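Long-range contacts in CELL division protein FTSZ (Haloferax volcanii, PDB 4B46), which controls cell shape as a tubulin-like, GTP-binding cytoskeletal protein and is essential for the rod-shaped cells needed for efficient swimming: residues 1-6 against 97-103; 220-224 against 344-348; 311-315 against 327-331. All coordinates share one frame; numbering follows the deposited sequence.

How the contacts relate
Contacts 1 and 2 are buried, the centre of each about 12 Å from the centre of the chain, whereas contact 3 lies about 22 Å from it, centre to centre, and is only partly covered. All three reach one mixed sheet. Contact 1 joins two parallel strands within the GTPase domain through backbone bonds, while contacts 2 and 3, both in the tubulin-like C-terminal domain, lay a helix on a strand. Contact 2 meets chiefly through aliphatic carbons; contact 3, at an outermost strand, adds an arginine gripping a main-chain carbonyl. Helix 216-223 connects them: I220 of contact 2 packs on M1 of contact 1, and T222 and N221 touch R328 of contact 3.

Contact 1: 1-6 against 97-103; sequences MKLAMI and EVDAFLV
K2 meets the 97-103 segment with both backbone and side chain. Its N donates to D99 OD2 at 2.8 Å, almost straight at 174°, reaching the anti side of the carboxylate somewhat out of its plane. K2 O in turn accepts from D99 N at 2.8 Å, so the two residues bond reciprocally just before the strands begin. The lysine chain bends at chi3 (-70°), which carries NZ back to within 3.0 Å of E97 O, where it sits above the carbonyl plane. Beyond this start the parallel ladder follows: A4 N to A100 O, L102 N to A4 O at 2.9 Å, and I6 N to L102 O. The segment axes run 4.6 Å apart at 20°, as neighbouring strands of a Rossmann-like GTPase sheet do. On one face M1 CE rests against A100 CB at 3.7 Å, and M5 and L102 run alongside one another in the same direction. On the other, A4 CB approaches the F101 ring obliquely, 3.6 Å from CD2, while I6 CD1 comes in at the ring edge. In the second shell S216 also bonds D99 OD2, and R32 pairs with E97. Strand 31-38 flanks 3-8, and strand 131-137 flanks 100-106; helix 111-126 covers I6 and V103, while helix 216-223 packs against M1.

Contact 2: 220-224 against 344-348; sequences INTLA and ILLSG
L345 fills the angle between T222 and L223, where the last turn of helix 216-223 lies on strand 339-347 of the mixed sheet, an alpha-on-beta packing within the tubulin-like C-terminal domain. One methyl, L345 CD2, serves both helix residues. It is 3.8 Å from T222 CG2, the two side chains passing each other head to tail, and equally 3.8 Å from L223 CD2, where the leucines are roughly perpendicular. The torsions account for this: T222 CG2 stands trans to its backbone N, facing the strand, while the hydroxyl turns beside that N and bonds E218 O one helical turn back. The threonine thus offers carbon to the sheet and keeps its polar end satisfied within its own helix. L345 CG is likewise trans to N (chi1 165°), and L345 CD1 also approaches L223 CD2, at 4.1 Å, so both branches of the leucine meet that methyl. Were L345 cut back to an alanine, T222 CG2 and L223 CD2 would probably lose their shared neighbour and a gap would open beneath the helix. S229 and L296 lie on the strands flanking 339-347, S229 touching L223 and L345, and L296 touching T222; Y132 of strand 131-137 lies against L223. N163 ND2 bonds L223 O and, weakly, S347 OG, linking the two segments. Two residues along from L345, S347 again faces the helix: its CB stands 3.2 Å from T222 O, and its OG 3.8 Å from L223 CA.

Contact 3: 311-315 against 327-331; sequences IERGR and VRGGD
R315 holds V327 O side-on with two nitrogens, and this is the partly exposed side of the contact. NE and NH2 each lie 2.8 Å from V327 O, with the oxygen only 7° out of the guanidinium plane. The two bonds differ on the acceptor: NH2 comes nearly along the C=O axis, whereas NE stands above the carbonyl plane. A bend at chi3 (61°) turns the group back toward the strand, and the salt bridge from NH1 to E312 OE1 at 3.0 Å further restrains its rotation. The close-fitting part is at G329. R315 CD lies 3.6 Å from G329 N, and I311 CG2 comes 3.8 Å from G329 C; a beta carbon on this glycine would run into R315 CG and crowd I311 CG2, so its bareness lets helix and strand approach. Further along, on the buried side, I311 reaches past it with CD1, 3.7 Å from G330 C and also touching D331 OD2, the two side chains roughly perpendicular. V327 CG1 instead packs beside R315 CB, 3.9 Å away. The axes of 311-315 and 327-331 run at 155°, nearly antiparallel, 8.2 Å apart at closest, as befits the return of a beta-alpha-beta unit. In that unit strand 294-301 precedes helix 308-322 and pairs with 326-333, an outermost strand of the sheet, while R328 touches helix 216-223.

Contact 1: 1-6 against 97-103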
loop_
_atom_site.group_PDB
_atom_site.type_symbol
_atom_site.label_atom_id
_atom_site.label_comp_id
_atom_site.label_asym_id
_atom_site.label_seq_id
_atom_site.Cartn_x
_atom_site.Cartn_y
_atom_site.Cartn_z
ATOM N N MET A 1 9.706 8.678 5.357
ATOM C CA MET A 1 10.383 7.716 4.506
ATOM C C MET A 1 10.251 8.120 3.033
ATOM O O MET A 1 9.170 8.491 2.570
ATOM C CB MET A 1 9.781 6.334 4.729
ATOM C CG MET A 1 10.488 5.225 4.010
ATOM S SD MET A 1 9.945 3.646 4.644
ATOM C CE MET A 1 10.887 2.530 3.614
ATOM N N LYS A 2 11.355 8.041 2.302
ATOM C CA LYS A 2 11.387 8.470 0.910
ATOM C C LYS A 2 11.127 7.291 -0.009
ATOM O O LYS A 2 11.868 6.305 0.024
ATOM C CB LYS A 2 12.742 9.099 0.577
ATOM C CG LYS A 2 13.007 10.379 1.337
ATOM C CD LYS A 2 14.367 10.934 0.987
ATOM C CE LYS A 2 15.477 10.067 1.555
ATOM N NZ LYS A 2 16.815 10.484 1.029
ATOM N N LEU A 3 10.075 7.391 -0.824
ATOM C CA LEU A 3 9.676 6.279 -1.682
ATOM C C LEU A 3 9.763 6.604 -3.164
ATOM O O LEU A 3 9.512 7.733 -3.578
ATOM C CB LEU A 3 8.238 5.837 -1.369
ATOM C CG LEU A 3 7.945 5.318 0.042
ATOM C CD1 LEU A 3 6.463 5.010 0.206
ATOM C CD2 LEU A 3 8.782 4.087 0.321
ATOM N N ALA A 4 10.120 5.595 -3.951
ATOM C CA ALA A 4 9.858 5.602 -5.386
ATOM C C ALA A 4 8.567 4.819 -5.634
ATOM O O ALA A 4 8.538 3.596 -5.511
ATOM C CB ALA A 4 11.019 4.979 -6.136
ATOM N N MET A 5 7.492 5.524 -5.965
ATOM C CA MET A 5 6.211 4.878 -6.197
ATOM C C MET A 5 5.953 4.608 -7.673
ATOM O O MET A 5 6.062 5.515 -8.501
ATOM C CB MET A 5 5.075 5.748 -5.681
ATOM C CG MET A 5 5.078 5.956 -4.200
ATOM S SD MET A 5 3.392 6.308 -3.647
ATOM C CE MET A 5 3.738 6.470 -1.894
ATOM N N ILE A 6 5.595 3.365 -7.988
ATOM C CA ILE A 6 5.180 3.008 -9.343
ATOM C C ILE A 6 3.776 2.426 -9.322
ATOM O O ILE A 6 3.543 1.377 -8.722
ATOM C CB ILE A 6 6.132 1.990 -10.017
ATOM C CG1 ILE A 6 7.580 2.499 -9.988
ATOM C CG2 ILE A 6 5.685 1.719 -11.463
ATOM C CD1 ILE A 6 8.434 1.833 -8.957
ATOM N N GLU A 97 18.443 8.438 -3.707
ATOM C CA GLU A 97 17.768 9.295 -2.736
ATOM C C GLU A 97 16.489 8.681 -2.179
ATOM O O GLU A 97 15.729 9.364 -1.495
ATOM C CB GLU A 97 17.469 10.672 -3.337
ATOM C CG GLU A 97 18.719 11.498 -3.662
ATOM C CD GLU A 97 18.417 12.699 -4.546
ATOM O OE1 GLU A 97 17.238 13.115 -4.621
ATOM O OE2 GLU A 97 19.360 13.225 -5.173
ATOM N N VAL A 98 16.243 7.405 -2.464
ATOM C CA VAL A 98 15.059 6.751 -1.909
ATOM C C VAL A 98 15.410 5.630 -0.937
ATOM O O VAL A 98 16.447 4.973 -1.068
ATOM C CB VAL A 98 14.089 6.213 -3.010
ATOM C CG1 VAL A 98 13.905 7.247 -4.109
ATOM C CG2 VAL A 98 14.592 4.905 -3.593
ATOM N N ASP A 99 14.535 5.434 0.043
ATOM C CA ASP A 99 14.670 4.370 1.033
ATOM C C ASP A 99 14.108 3.046 0.528
ATOM O O ASP A 99 14.565 1.974 0.932
ATOM C CB ASP A 99 13.945 4.762 2.326
ATOM C CG ASP A 99 14.537 5.998 2.962
ATOM O OD1 ASP A 99 15.778 6.049 3.090
ATOM O OD2 ASP A 99 13.774 6.922 3.306
ATOM N N ALA A 100 13.103 3.125 -0.340
ATOM C CA ALA A 100 12.460 1.921 -0.850
ATOM C C ALA A 100 11.629 2.199 -2.092
ATOM O O ALA A 100 11.263 3.343 -2.358
ATOM C CB ALA A 100 11.571 1.285 0.246
ATOM N N PHE A 101 11.342 1.138 -2.846
ATOM C CA PHE A 101 10.373 1.191 -3.939
ATOM C C PHE A 101 9.028 0.702 -3.426
ATOM O O PHE A 101 8.981 -0.159 -2.544
ATOM C CB PHE A 101 10.810 0.285 -5.087
ATOM C CG PHE A 101 11.999 0.792 -5.840
ATOM C CD1 PHE A 101 13.279 0.460 -5.439
ATOM C CD2 PHE A 101 11.828 1.597 -6.956
ATOM C CE1 PHE A 101 14.380 0.931 -6.138
ATOM C CE2 PHE A 101 12.915 2.067 -7.662
ATOM C CZ PHE A 101 14.191 1.733 -7.257
ATOM N N LEU A 102 7.944 1.263 -3.959
ATOM C CA LEU A 102 6.600 0.756 -3.692
ATOM C C LEU A 102 5.823 0.563 -5.003
ATOM O O LEU A 102 5.539 1.523 -5.733
ATOM C CB LEU A 102 5.830 1.684 -2.751
ATOM C CG LEU A 102 4.423 1.222 -2.371
ATOM C CD1 LEU A 102 4.479 -0.000 -1.451
ATOM C CD2 LEU A 102 3.628 2.346 -1.719
ATOM N N VAL A 103 5.487 -0.687 -5.296
ATOM C CA VAL A 103 4.728 -1.018 -6.499
ATOM C C VAL A 103 3.262 -1.155 -6.117
ATOM O O VAL A 103 2.890 -2.009 -5.305
ATOM C CB VAL A 103 5.254 -2.313 -7.153
ATOM C CG1 VAL A 103 4.429 -2.675 -8.407
ATOM C CG2 VAL A 103 6.728 -2.153 -7.495
#

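Contact 2: 220-224 against 344-348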
loop_
_atom_site.group_PDB
_atom_site.type_symbol
_atom_site.label_atom_id
_atom_site.label_comp_id
_atom_site.label_asym_id
_atom_site.label_seq_id
_atom_site.Cartn_x
_atom_site.Cartn_y
_atom_site.Cartn_z
ATOM N N ILE A 220 11.364 -0.276 7.801
ATOM C CA ILE A 220 12.023 -1.331 7.044
ATOM C C ILE A 220 12.192 -2.586 7.904
ATOM O O ILE A 220 11.916 -3.707 7.467
ATOM C CB ILE A 220 13.380 -0.825 6.497
ATOM C CG1 ILE A 220 13.120 0.210 5.398
ATOM C CG2 ILE A 220 14.239 -1.974 5.982
ATOM C CD1 ILE A 220 14.346 0.956 4.955
ATOM N N ASN A 221 12.618 -2.388 9.145
ATOM C CA ASN A 221 12.818 -3.505 10.060
ATOM C C ASN A 221 11.503 -4.180 10.485
ATOM O O ASN A 221 11.464 -5.385 10.735
ATOM C CB ASN A 221 13.652 -3.058 11.266
ATOM C CG ASN A 221 15.107 -2.847 10.904
ATOM O OD1 ASN A 221 15.557 -3.304 9.859
ATOM N ND2 ASN A 221 15.850 -2.165 11.763
ATOM N N THR A 222 10.425 -3.409 10.540
ATOM C CA THR A 222 9.110 -3.989 10.803
ATOM C C THR A 222 8.652 -4.884 9.647
ATOM O O THR A 222 8.024 -5.927 9.865
ATOM C CB THR A 222 8.059 -2.895 11.099
ATOM O OG1 THR A 222 8.467 -2.147 12.247
ATOM C CG2 THR A 222 6.673 -3.517 11.393
ATOM N N LEU A 223 8.986 -4.485 8.421
ATOM C CA LEU A 223 8.537 -5.210 7.237
ATOM C C LEU A 223 9.474 -6.345 6.845
ATOM O O LEU A 223 9.141 -7.144 5.984
ATOM C CB LEU A 223 8.403 -4.252 6.050
ATOM C CG LEU A 223 7.389 -3.120 6.195
ATOM C CD1 LEU A 223 7.548 -2.090 5.096
ATOM C CD2 LEU A 223 5.967 -3.682 6.210
ATOM N N ALA A 224 10.643 -6.419 7.479
ATOM C CA ALA A 224 11.729 -7.257 6.969
ATOM C C ALA A 224 11.437 -8.753 6.961
ATOM O O ALA A 224 12.020 -9.494 6.167
ATOM C CB ALA A 224 13.041 -6.969 7.728
ATOM N N ILE A 344 -1.251 1.686 13.106
ATOM C CA ILE A 344 -0.556 0.478 13.504
ATOM C C ILE A 344 -0.268 -0.346 12.262
ATOM O O ILE A 344 -1.176 -0.688 11.512
ATOM C CB ILE A 344 -1.385 -0.348 14.500
ATOM C CG1 ILE A 344 -1.726 0.511 15.736
ATOM C CG2 ILE A 344 -0.618 -1.597 14.908
ATOM C CD1 ILE A 344 -2.635 -0.175 16.739
ATOM N N LEU A 345 1.006 -0.639 12.042
ATOM C CA LEU A 345 1.418 -1.494 10.947
ATOM C C LEU A 345 1.675 -2.857 11.548
ATOM O O LEU A 345 2.436 -2.981 12.512
ATOM C CB LEU A 345 2.697 -0.947 10.295
ATOM C CG LEU A 345 3.469 -1.883 9.363
ATOM C CD1 LEU A 345 2.630 -2.292 8.140
ATOM C CD2 LEU A 345 4.807 -1.251 8.929
ATOM N N LEU A 346 0.997 -3.868 11.012
ATOM C CA LEU A 346 1.179 -5.239 11.452
ATOM C C LEU A 346 1.734 -6.027 10.281
ATOM O O LEU A 346 1.091 -6.139 9.241
ATOM C CB LEU A 346 -0.148 -5.846 11.923
ATOM C CG LEU A 346 -0.810 -5.146 13.110
ATOM C CD1 LEU A 346 -2.194 -5.727 13.374
ATOM C CD2 LEU A 346 0.054 -5.265 14.361
ATOM N N SER A 347 2.945 -6.551 10.445
ATOM C CA SER A 347 3.606 -7.249 9.361
ATOM C C SER A 347 3.670 -8.727 9.679
ATOM O O SER A 347 3.864 -9.100 10.823
ATOM C CB SER A 347 5.003 -6.667 9.127
ATOM O OG SER A 347 5.829 -7.571 8.403
ATOM N N GLY A 348 3.482 -9.567 8.665
ATOM C CA GLY A 348 3.586 -10.999 8.863
ATOM C C GLY A 348 2.330 -11.592 9.477
ATOM O O GLY A 348 2.394 -12.517 10.293
#

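Contact 3: 311-315 against 327-331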
loop_
_atom_site.group_PDB
_atom_site.type_symbol
_atom_site.label_atom_id
_atom_site.label_comp_id
_atom_site.label_asym_id
_atom_site.label_seq_id
_atom_site.Cartn_x
_atom_site.Cartn_y
_atom_site.Cartn_z
ATOM N N ILE A 311 2.754 6.574 24.042
ATOM C CA ILE A 311 3.365 5.672 23.078
ATOM C C ILE A 311 3.878 4.412 23.756
ATOM O O ILE A 311 3.666 3.303 23.261
ATOM C CB ILE A 311 4.503 6.387 22.305
ATOM C CG1 ILE A 311 3.916 7.529 21.465
ATOM C CG2 ILE A 311 5.267 5.405 21.434
ATOM C CD1 ILE A 311 4.911 8.232 20.571
ATOM N N GLU A 312 4.545 4.582 24.895
ATOM C CA GLU A 312 5.019 3.433 25.672
ATOM C C GLU A 312 3.870 2.542 26.151
ATOM O O GLU A 312 3.918 1.325 25.974
ATOM C CB GLU A 312 5.909 3.875 26.836
ATOM C CG GLU A 312 7.283 4.379 26.380
ATOM C CD GLU A 312 7.974 3.406 25.425
ATOM O OE1 GLU A 312 8.384 2.316 25.879
ATOM O OE2 GLU A 312 8.106 3.728 24.224
ATOM N N ARG A 313 2.836 3.139 26.742
ATOM C CA ARG A 313 1.639 2.377 27.103
ATOM C C ARG A 313 1.015 1.743 25.866
ATOM O O ARG A 313 0.522 0.615 25.916
ATOM C CB ARG A 313 0.600 3.259 27.799
ATOM C CG ARG A 313 0.955 3.659 29.228
ATOM C CD ARG A 313 -0.182 4.439 29.857
ATOM N NE ARG A 313 0.052 4.692 31.275
ATOM C CZ ARG A 313 -0.700 5.489 32.027
ATOM N NH1 ARG A 313 -1.735 6.126 31.493
ATOM N NH2 ARG A 313 -0.413 5.654 33.314
ATOM N N GLY A 314 1.043 2.464 24.747
ATOM C CA GLY A 314 0.461 1.953 23.519
ATOM C C GLY A 314 1.180 0.708 23.019
ATOM O O GLY A 314 0.543 -0.265 22.606
ATOM N N ARG A 315 2.512 0.738 23.067
ATOM C CA ARG A 315 3.321 -0.411 22.662
ATOM C C ARG A 315 3.024 -1.640 23.523
ATOM O O ARG A 315 2.862 -2.747 23.001
ATOM C CB ARG A 315 4.820 -0.078 22.728
ATOM C CG ARG A 315 5.305 0.899 21.668
ATOM C CD ARG A 315 6.786 1.240 21.887
ATOM N NE ARG A 315 7.631 0.052 21.784
ATOM C CZ ARG A 315 8.730 -0.149 22.507
ATOM N NH1 ARG A 315 9.121 0.763 23.387
ATOM N NH2 ARG A 315 9.436 -1.262 22.349
ATOM N N VAL A 327 7.623 -4.938 19.157
ATOM C CA VAL A 327 6.682 -3.841 18.984
ATOM C C VAL A 327 7.421 -2.522 19.064
ATOM O O VAL A 327 7.910 -2.137 20.130
ATOM C CB VAL A 327 5.541 -3.841 20.028
ATOM C CG1 VAL A 327 4.607 -2.649 19.775
ATOM C CG2 VAL A 327 4.754 -5.157 19.990
ATOM N N ARG A 328 7.511 -1.842 17.928
ATOM C CA ARG A 328 8.192 -0.567 17.861
ATOM C C ARG A 328 7.139 0.521 17.924
ATOM O O ARG A 328 5.977 0.287 17.599
ATOM C CB ARG A 328 9.012 -0.454 16.569
ATOM C CG ARG A 328 10.141 -1.472 16.435
ATOM C CD ARG A 328 10.700 -1.486 14.999
ATOM N NE ARG A 328 12.002 -2.147 14.922
ATOM C CZ ARG A 328 12.163 -3.462 14.832
ATOM N NH1 ARG A 328 11.107 -4.265 14.804
ATOM N NH2 ARG A 328 13.382 -3.979 14.775
ATOM N N GLY A 329 7.540 1.711 18.353
ATOM C CA GLY A 329 6.616 2.820 18.421
ATOM C C GLY A 329 7.326 4.154 18.440
ATOM O O GLY A 329 8.382 4.294 19.053
ATOM N N GLY A 330 6.747 5.136 17.760
ATOM C CA GLY A 330 7.260 6.491 17.804
ATOM C C GLY A 330 6.251 7.464 17.247
ATOM O O GLY A 330 5.108 7.090 16.968
ATOM N N ASP A 331 6.655 8.718 17.077
ATOM C CA ASP A 331 5.741 9.685 16.482
ATOM C C ASP A 331 6.285 10.483 15.306
ATOM O O ASP A 331 7.488 10.491 15.037
ATOM C CB ASP A 331 5.169 10.630 17.541
ATOM C CG ASP A 331 6.236 11.330 18.332
ATOM O OD1 ASP A 331 7.287 11.684 17.750
ATOM O OD2 ASP A 331 6.015 11.522 19.543
#